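Local coordinates for protein mannan endo-1,4-beta-mannosidase (Cryptopygus antarcticus, PDB 4OOU) that hydrolyses internal beta-1,4-mannosidic linkages in the backbones of mannans, galactomannans and glucomannans, releasing short manno-oligosaccharides, at residues G50-N55 / A59-A64; P92-D95 / F99-S102. One frame throughout, in Å; residues are numbered along the deposited sequence.

Interaction 1 (G50-N55 / A59-A64)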
loop_
_atom_site.group_PDB
_atom_site.type_symbol
_atom_site.label_atom_id
_atom_site.label_comp_id
_atom_site.label_asym_id
_atom_site.label_seq_id
_atom_site.Cartn_x
_atom_site.Cartn_y
_atom_site.Cartn_z
ATOM N N GLY A 50 1.151 -3.953 14.434
ATOM C CA GLY A 50 1.532 -5.326 14.127
ATOM C C GLY A 50 0.772 -6.374 14.910
ATOM O O GLY A 50 0.894 -7.560 14.579
ATOM N N SER A 51 -0.008 -5.950 15.925
ATOM C CA SER A 51 -0.930 -6.838 16.675
ATOM C C SER A 51 -2.469 -6.561 16.552
ATOM O O SER A 51 -3.235 -6.858 17.476
ATOM C CB SER A 51 -0.531 -6.901 18.149
ATOM O OG SER A 51 -0.598 -5.645 18.768
ATOM N N ASP A 52 -2.916 -6.053 15.406
ATOM C CA ASP A 52 -4.312 -5.726 15.204
ATOM C C ASP A 52 -5.098 -6.963 14.886
ATOM O O ASP A 52 -6.223 -7.109 15.336
ATOM C CB ASP A 52 -4.493 -4.773 14.036
ATOM C CG ASP A 52 -4.238 -3.327 14.402
ATOM O OD1 ASP A 52 -4.438 -2.946 15.571
ATOM O OD2 ASP A 52 -3.843 -2.576 13.479
ATOM N N PHE A 53 -4.507 -7.817 14.058
ATOM C CA PHE A 53 -5.068 -9.092 13.687
ATOM C C PHE A 53 -4.163 -10.279 14.091
ATOM O O PHE A 53 -2.914 -10.169 14.071
ATOM C CB PHE A 53 -5.203 -9.121 12.188
ATOM C CG PHE A 53 -5.779 -7.874 11.603
ATOM C CD1 PHE A 53 -7.153 -7.741 11.440
ATOM C CD2 PHE A 53 -4.938 -6.847 11.180
ATOM C CE1 PHE A 53 -7.673 -6.597 10.883
ATOM C CE2 PHE A 53 -5.451 -5.694 10.617
ATOM C CZ PHE A 53 -6.824 -5.570 10.462
ATOM N N GLY A 54 -4.797 -11.414 14.407
ATOM C CA GLY A 54 -4.096 -12.622 14.860
ATOM C C GLY A 54 -4.082 -12.729 16.374
ATOM O O GLY A 54 -4.259 -11.701 17.071
ATOM N N ASN A 55 -3.870 -13.957 16.884
ATOM C CA ASN A 55 -3.702 -14.228 18.335
ATOM C C ASN A 55 -4.785 -13.548 19.159
ATOM O O ASN A 55 -4.526 -12.887 20.166
ATOM C CB ASN A 55 -2.307 -13.817 18.828
ATOM C CG ASN A 55 -1.192 -14.696 18.253
ATOM O OD1 ASN A 55 -1.446 -15.771 17.700
ATOM N ND2 ASN A 55 0.056 -14.249 18.404
ATOM N N ALA A 59 -10.248 -8.715 18.895
ATOM C CA ALA A 59 -11.335 -8.407 19.858
ATOM C C ALA A 59 -11.090 -7.086 20.586
ATOM O O ALA A 59 -12.024 -6.410 20.990
ATOM C CB ALA A 59 -11.530 -9.534 20.869
ATOM N N SER A 60 -9.830 -6.713 20.729
ATOM C CA SER A 60 -9.487 -5.490 21.437
ATOM C C SER A 60 -9.411 -4.329 20.472
ATOM O O SER A 60 -9.947 -3.235 20.689
ATOM C CB SER A 60 -8.123 -5.669 22.076
ATOM O OG SER A 60 -7.628 -4.404 22.438
ATOM N N ASN A 61 -8.729 -4.597 19.373
ATOM C CA ASN A 61 -8.427 -3.586 18.363
ATOM C C ASN A 61 -9.609 -3.227 17.425
ATOM O O ASN A 61 -9.828 -2.054 17.134
ATOM C CB ASN A 61 -7.164 -4.050 17.585
ATOM C CG ASN A 61 -5.905 -4.002 18.447
ATOM O OD1 ASN A 61 -5.577 -2.969 18.974
ATOM N ND2 ASN A 61 -5.224 -5.116 18.605
ATOM N N GLY A 62 -10.363 -4.237 16.985
ATOM C CA GLY A 62 -11.480 -4.091 16.028
ATOM C C GLY A 62 -12.518 -2.997 16.230
ATOM O O GLY A 62 -12.875 -2.294 15.300
ATOM N N PRO A 63 -13.042 -2.852 17.444
ATOM C CA PRO A 63 -14.017 -1.763 17.634
ATOM C C PRO A 63 -13.488 -0.364 17.305
ATOM O O PRO A 63 -14.236 0.449 16.777
ATOM C CB PRO A 63 -14.368 -1.863 19.115
ATOM C CG PRO A 63 -14.106 -3.298 19.455
ATOM C CD PRO A 63 -12.916 -3.702 18.641
ATOM N N ALA A 64 -12.223 -0.084 17.603
ATOM C CA ALA A 64 -11.672 1.231 17.287
ATOM C C ALA A 64 -11.564 1.395 15.783
ATOM O O ALA A 64 -11.802 2.472 15.252
ATOM C CB ALA A 64 -10.305 1.458 17.931
HETATM O O HOH W 1 -2.665 -5.977 20.475
#
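Ser51 and Asp52 meet Asn61 where the loop after strand 35-43 lies beside the start of helix 58-74. Ser51 makes its link through solvent. Its OG donates to water 1 at 2.7 Å, and the same water accepts a longer bond, 3.3 Å, from Asn61 ND2. Ser51 O also lies 2.9 Å from Asn61 ND2, but the angle there is too poor for a hydrogen bond. Asp52 follows. Its CG is anti to its own carbonyl carbon (chi1 -82°), which swings the carboxylate across the Asn61 amide. OD1 of Asp52 comes to 3.4 Å from CG of Asn61. The two side chains cross at about a right angle, with the carboxylate and amide planes 74° apart. This is a van der Waals contact, and the polar ends bond elsewhere. Asp52 OD1 accepts from the backbone N of Ser48 and OD2 from that of Arg47, while Asn61 OD1 is bonded to Ser48 OG and Arg47 NH1 and its ND2 makes a weak bond to Gln57 O. The Phe53 ring sets the loop against helix 109-122. This part of the TIM barrel lies close to the substrate cleft: the Asp52 side chain is about 6 Å from that of the substrate-binding Trp83. Direct packing is thus joined by one water and by shared partners: Ser48 and Arg47 each bond to both Asp52 and Asn61. The two backbone amides, Ser48 N on OD1 and Arg47 N on OD2, would probably stabilise a negative charge on the Asp52 carboxylate.

Interaction 2 (P92-D95 / F99-S102)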
loop_
_atom_site.group_PDB
_atom_site.type_symbol
_atom_site.label_atom_id
_atom_site.label_comp_id
_atom_site.label_asym_id
_atom_site.label_seq_id
_atom_site.Cartn_x
_atom_site.Cartn_y
_atom_site.Cartn_z
ATOM N N PRO A 92 3.386 -13.427 10.279
ATOM C CA PRO A 92 2.912 -14.794 10.259
ATOM C C PRO A 92 3.629 -15.597 11.355
ATOM O O PRO A 92 4.620 -15.111 11.911
ATOM C CB PRO A 92 3.355 -15.298 8.885
ATOM C CG PRO A 92 4.554 -14.483 8.552
ATOM C CD PRO A 92 4.243 -13.130 9.119
ATOM N N ALA A 93 3.173 -16.820 11.644
ATOM C CA ALA A 93 3.823 -17.638 12.684
ATOM C C ALA A 93 5.018 -18.433 12.123
ATOM O O ALA A 93 4.885 -19.113 11.092
ATOM C CB ALA A 93 2.816 -18.570 13.353
ATOM N N PHE A 94 6.164 -18.318 12.820
ATOM C CA PHE A 94 7.419 -19.012 12.472
ATOM C C PHE A 94 7.779 -20.098 13.473
ATOM O O PHE A 94 7.668 -19.904 14.680
ATOM C CB PHE A 94 8.606 -18.030 12.443
ATOM C CG PHE A 94 8.571 -17.047 11.297
ATOM C CD1 PHE A 94 8.021 -15.791 11.462
ATOM C CD2 PHE A 94 9.088 -17.391 10.047
ATOM C CE1 PHE A 94 7.978 -14.911 10.418
ATOM C CE2 PHE A 94 9.056 -16.498 8.997
ATOM C CZ PHE A 94 8.504 -15.262 9.185
ATOM N N ASP A 95 8.259 -21.236 12.971
ATOM C CA ASP A 95 8.866 -22.263 13.848
ATOM C C ASP A 95 10.289 -21.859 14.234
ATOM O O ASP A 95 10.806 -20.868 13.740
ATOM C CB ASP A 95 8.871 -23.636 13.165
ATOM C CG ASP A 95 9.804 -23.700 11.973
ATOM O OD1 ASP A 95 10.893 -23.079 11.962
ATOM O OD2 ASP A 95 9.444 -24.420 11.048
ATOM N N PHE A 99 10.806 -21.064 9.560
ATOM C CA PHE A 99 9.899 -21.432 8.494
ATOM C C PHE A 99 8.515 -21.079 8.991
ATOM O O PHE A 99 8.232 -21.188 10.187
ATOM C CB PHE A 99 9.992 -22.934 8.174
ATOM C CG PHE A 99 11.200 -23.314 7.357
ATOM C CD1 PHE A 99 12.462 -23.374 7.938
ATOM C CD2 PHE A 99 11.086 -23.583 5.999
ATOM C CE1 PHE A 99 13.584 -23.691 7.178
ATOM C CE2 PHE A 99 12.201 -23.904 5.229
ATOM C CZ PHE A 99 13.450 -23.968 5.821
ATOM N N VAL A 100 7.652 -20.629 8.085
ATOM C CA VAL A 100 6.296 -20.220 8.482
ATOM C C VAL A 100 5.448 -21.462 8.667
ATOM O O VAL A 100 5.371 -22.296 7.771
ATOM C CB VAL A 100 5.654 -19.227 7.469
ATOM C CG1 VAL A 100 4.135 -19.205 7.575
ATOM C CG2 VAL A 100 6.197 -17.821 7.706
ATOM N N THR A 101 4.842 -21.592 9.839
ATOM C CA THR A 101 3.918 -22.716 10.112
ATOM C C THR A 101 2.514 -22.345 9.741
ATOM O O THR A 101 1.731 -23.197 9.334
ATOM C CB THR A 101 3.882 -23.141 11.605
ATOM O OG1 THR A 101 3.364 -22.081 12.431
ATOM C CG2 THR A 101 5.250 -23.511 12.089
ATOM N N SER A 102 2.185 -21.073 9.932
ATOM C CA SER A 102 0.825 -20.608 9.746
ATOM C C SER A 102 0.663 -19.088 9.836
ATOM O O SER A 102 1.612 -18.277 9.885
ATOM C CB SER A 102 -0.091 -21.303 10.759
ATOM O OG SER A 102 0.523 -21.360 12.019
#
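Ala93 O accepts from Thr101 N at 2.8 Å, and Val100 CA adds a CH...O contact to the same oxygen. Two residues, Thr101 and Ser102, stand opposite the single Ala93: a classic beta bulge in this short antiparallel hairpin. Ala93 N donates in turn to Ser102 O at 2.8 Å. Beyond the bulge, Phe94 and Val100 form a non-hydrogen-bonded pair. Near the turn, Asp95 N bonds to Phe99 O at 2.8 Å and 163°. Phe99 N returns a bond to Asp95 OD1 at 3.1 Å, meeting it from above the carboxylate plane. Asp95 CG sits between its backbone N and carbonyl carbon (chi1 68°), which turns OD1 back to Phe99 N. OD1 also takes a weak bond from His97 N inside the turn. With an alanine in place of Asp95, the Phe99 and His97 amides would probably lose this acceptor and the turn would be freer to flex. The hairpin rests on two helices: Phe99 packs on helix 149-167, touching substrate-binding Ser150 and Lys151, and Phe94 on helix 140-145. Val100 CG2 lies over one face of the Phe94 ring, 3.8 Å from its centroid.

How the interactions relate
Following the chain from the N terminus, interaction 1 comes first. It closes the turn between the loop after strand 35-43 and the first turns of helix 58-74. The chain then runs along that helix and through strand 79-86 of the barrel. Interaction 2 opens after this strand and closes a hairpin before helix 109-122. The two contacts are in series; neither nests in nor crosses the other, and they do not touch. Ser51 and Asn55 both touch Val90, just before the hairpin. Asn55 also bonds to Asp104, Ser105 and Lys106, just after it. Loop 50-55 therefore meets the chain on either side of the hairpin, in sequence, but not the hairpin segments themselves.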